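Local coordinates for putative transporter (Clostridium difficile 630, PDB 3LV9), which is a putative membrane transporter that may bind flavin adenine dinucleotide, this piece being its probably regulatory pair of CBS domains, at residues N65-L70 against G128-V133. Residues are numbered along the deposited sequence; the frame is centred on the assembly and turned at random.
Sequences NKDDIL and GGTSGV. With PO4 (phosphate ion), chain B.
Gly129 brings its CA up to the carboxylate of Asp67, 3.9 Å from OD1, while its own N is held by Asp125. The next residue carries the contact. Thr130 N donates to Asp67 OD1 at 3.0 Å and nearly straight (165°), and Arg32 NH1 forms a salt bridge with the same OD1; both bonds are less sure, because OD1 is crowded by another atom. With OG1 beside its own backbone N (chi1 -73°), Thr130 turns its hydroxyl to the opposite turn, where OG1 donates to Lys66 O at 2.7 Å, tilted 19° from the carbonyl plane. A water donates to Thr130 OG1 (3.1 Å) and, weakly, to Asp67 O, so the hydroxyl is donor and acceptor at once. Ile69 CG1 lies 4.1 Å from Thr130 OG1, the two side chains nearly perpendicular. The receiving loop is a type I turn from Asn65 to Asp68, which also contains an Asx turn, Asn65 OD1 accepting from Asp67 N (2.9 Å). The extended Lys66 side chain leads away to a phosphate, probably from the crystallisation liquor (NZ to O4 3.0 Å), and NZ also bonds Arg32 O. A classic beta bulge follows, where Ser131 and Gly132 together pair with Val123. The contact joins the two CBS motifs: the turn before strand 69-74 meets the start of strand 130-135, which lies between strands 30-31 and 120-124, Ile122 touching both Ile69 and Thr130.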
ATOM      1  N   ASN A  65      14.355  20.864   1.750  1.00 28.20           N
ATOM      2  CA  ASN A  65      15.267  19.727   1.709  1.00 27.40           C
ATOM      3  C   ASN A  65      14.740  18.540   2.520  1.00 26.96           C
ATOM      4  O   ASN A  65      13.780  18.649   3.285  1.00 26.10           O
ATOM      5  CB  ASN A  65      16.624  20.138   2.245  1.00 27.39           C
ATOM      6  CG  ASN A  65      16.523  20.710   3.616  1.00 27.50           C
ATOM      7  OD1 ASN A  65      16.322  19.978   4.581  1.00 29.55           O
ATOM      8  ND2 ASN A  65      16.601  22.028   3.717  1.00 24.46           N
ATOM      9  N   LYS A  66      15.395  17.402   2.357  1.00 27.30           N
ATOM     10  CA  LYS A  66      14.926  16.159   2.949  1.00 27.34           C
ATOM     11  C   LYS A  66      15.150  16.102   4.489  1.00 27.19           C
ATOM     12  O   LYS A  66      14.721  15.152   5.130  1.00 26.42           O
ATOM     13  CB  LYS A  66      15.590  14.975   2.238  1.00 27.80           C
ATOM     14  CG  LYS A  66      14.919  14.553   0.908  1.00 26.72           C
ATOM     15  CD  LYS A  66      15.728  13.465   0.205  1.00 27.06           C
ATOM     16  CE  LYS A  66      15.129  13.074  -1.172  1.00 27.83           C
ATOM     17  NZ  LYS A  66      16.198  12.391  -2.038  1.00 27.41           N
ATOM     18  N   ASP A  67      15.797  17.118   5.072  1.00 26.77           N
ATOM     19  CA  ASP A  67      15.996  17.179   6.543  1.00 27.83           C
ATOM     20  C   ASP A  67      14.923  17.978   7.276  1.00 27.31           C
ATOM     21  O   ASP A  67      14.901  18.035   8.519  1.00 26.49           O
ATOM     22  CB  ASP A  67      17.326  17.842   6.872  1.00 28.12           C
ATOM     23  CG  ASP A  67      18.477  17.049   6.419  1.00 29.72           C
ATOM     24  OD1 ASP A  67      18.321  15.821   6.235  1.00 29.48           O
ATOM     25  OD2 ASP A  67      19.543  17.659   6.278  1.00 33.93           O
ATOM     26  N   ASP A  68      14.060  18.624   6.498  1.00 28.20           N
ATOM     27  CA  ASP A  68      12.921  19.344   7.059  1.00 29.11           C
ATOM     28  C   ASP A  68      11.646  18.647   6.646  1.00 27.86           C
ATOM     29  O   ASP A  68      10.985  19.086   5.758  1.00 27.01           O
ATOM     30  CB  ASP A  68      12.944  20.815   6.620  1.00 29.65           C
ATOM     31  CG  ASP A  68      11.898  21.676   7.368  1.00 33.41           C
ATOM     32  OD1 ASP A  68      11.212  21.130   8.284  1.00 36.91           O
ATOM     33  OD2 ASP A  68      11.766  22.885   7.031  1.00 34.88           O
ATOM     34  N   ILE A  69      11.346  17.532   7.297  1.00 28.28           N
ATOM     35  CA  ILE A  69      10.107  16.806   7.050  1.00 29.01           C
ATOM     36  C   ILE A  69       8.942  17.452   7.786  1.00 29.30           C
ATOM     37  O   ILE A  69       9.009  17.659   8.987  1.00 30.93           O
ATOM     38  CB  ILE A  69      10.163  15.365   7.550  1.00 29.08           C
ATOM     39  CG1 ILE A  69      11.346  14.627   6.935  1.00 29.97           C
ATOM     40  CG2 ILE A  69       8.849  14.643   7.227  1.00 27.29           C
ATOM     41  CD1 ILE A  69      11.363  14.632   5.498  1.00 31.77           C
ATOM     42  N   LEU A  70       7.858  17.720   7.071  1.00 29.55           N
ATOM     43  CA  LEU A  70       6.649  18.283   7.663  1.00 29.09           C
ATOM     44  C   LEU A  70       5.626  17.212   8.129  1.00 29.17           C
ATOM     45  O   LEU A  70       4.779  17.458   9.002  1.00 28.40           O
ATOM     46  CB  LEU A  70       5.994  19.196   6.635  1.00 28.93           C
ATOM     47  CG  LEU A  70       6.852  20.300   6.010  1.00 29.37           C
ATOM     48  CD1 LEU A  70       5.909  21.163   5.113  1.00 26.65           C
ATOM     49  CD2 LEU A  70       7.551  21.165   7.063  1.00 29.91           C
ATOM     50  N   GLY A 128      21.265  14.618  13.581  1.00 34.86           N
ATOM     51  CA  GLY A 128      19.924  15.195  13.503  1.00 34.10           C
ATOM     52  C   GLY A 128      19.490  15.465  12.063  1.00 32.97           C
ATOM     53  O   GLY A 128      18.761  16.413  11.779  1.00 33.62           O
ATOM     54  N   GLY A 129      19.959  14.647  11.140  1.00 31.49           N
ATOM     55  CA  GLY A 129      19.571  14.778   9.742  1.00 29.99           C
ATOM     56  C   GLY A 129      18.770  13.564   9.365  1.00 28.15           C
ATOM     57  O   GLY A 129      18.775  12.571  10.067  1.00 26.38           O
ATOM     58  N   THR A 130      18.102  13.636   8.227  1.00 27.78           N
ATOM     59  CA  THR A 130      17.322  12.515   7.752  1.00 27.39           C
ATOM     60  C   THR A 130      18.275  11.503   7.135  1.00 28.93           C
ATOM     61  O   THR A 130      18.948  11.834   6.153  1.00 29.54           O
ATOM     62  CB  THR A 130      16.332  12.943   6.680  1.00 27.09           C
ATOM     63  OG1 THR A 130      15.267  13.672   7.309  1.00 25.55           O
ATOM     64  CG2 THR A 130      15.777  11.707   5.935  1.00 23.56           C
ATOM     65  N   SER A 131      18.342  10.290   7.687  1.00 28.99           N
ATOM     66  CA  SER A 131      19.166   9.276   7.036  1.00 29.99           C
ATOM     67  C   SER A 131      18.321   8.336   6.208  1.00 29.29           C
ATOM     68  O   SER A 131      18.847   7.652   5.329  1.00 29.91           O
ATOM     69  CB  SER A 131      20.028   8.522   8.035  1.00 30.38           C
ATOM     70  OG  SER A 131      19.334   7.442   8.548  1.00 32.38           O
ATOM     71  N   GLY A 132      17.008   8.317   6.435  1.00 28.41           N
ATOM     72  CA  GLY A 132      16.158   7.557   5.526  1.00 27.08           C
ATOM     73  C   GLY A 132      14.741   7.416   6.025  1.00 25.98           C
ATOM     74  O   GLY A 132      14.296   8.176   6.839  1.00 25.08           O
ATOM     75  N   VAL A 133      14.034   6.450   5.473  1.00 24.94           N
ATOM     76  CA  VAL A 133      12.631   6.259   5.798  1.00 24.95           C
ATOM     77  C   VAL A 133      12.355   4.760   5.820  1.00 24.85           C
ATOM     78  O   VAL A 133      13.016   3.983   5.105  1.00 25.23           O
ATOM     79  CB  VAL A 133      11.699   6.983   4.784  1.00 24.84           C
ATOM     80  CG1 VAL A 133      11.795   6.339   3.401  1.00 24.57           C
ATOM     81  CG2 VAL A 133      10.230   6.989   5.279  1.00 22.72           C
TER
HETATM   82  P   PO4 B 401      15.584  15.163  -4.574  1.00 74.43           P
HETATM   83  O1  PO4 B 401      16.841  15.194  -5.416  1.00 76.49           O
HETATM   84  O2  PO4 B 401      15.941  15.699  -3.215  1.00 76.36           O
HETATM   85  O3  PO4 B 401      14.492  16.052  -5.112  1.00 78.28           O
HETATM   86  O4  PO4 B 401      15.119  13.726  -4.540  1.00 75.16           O
HETATM   87  O   HOH W   1      14.775  14.942  10.040  1.00 35.15           O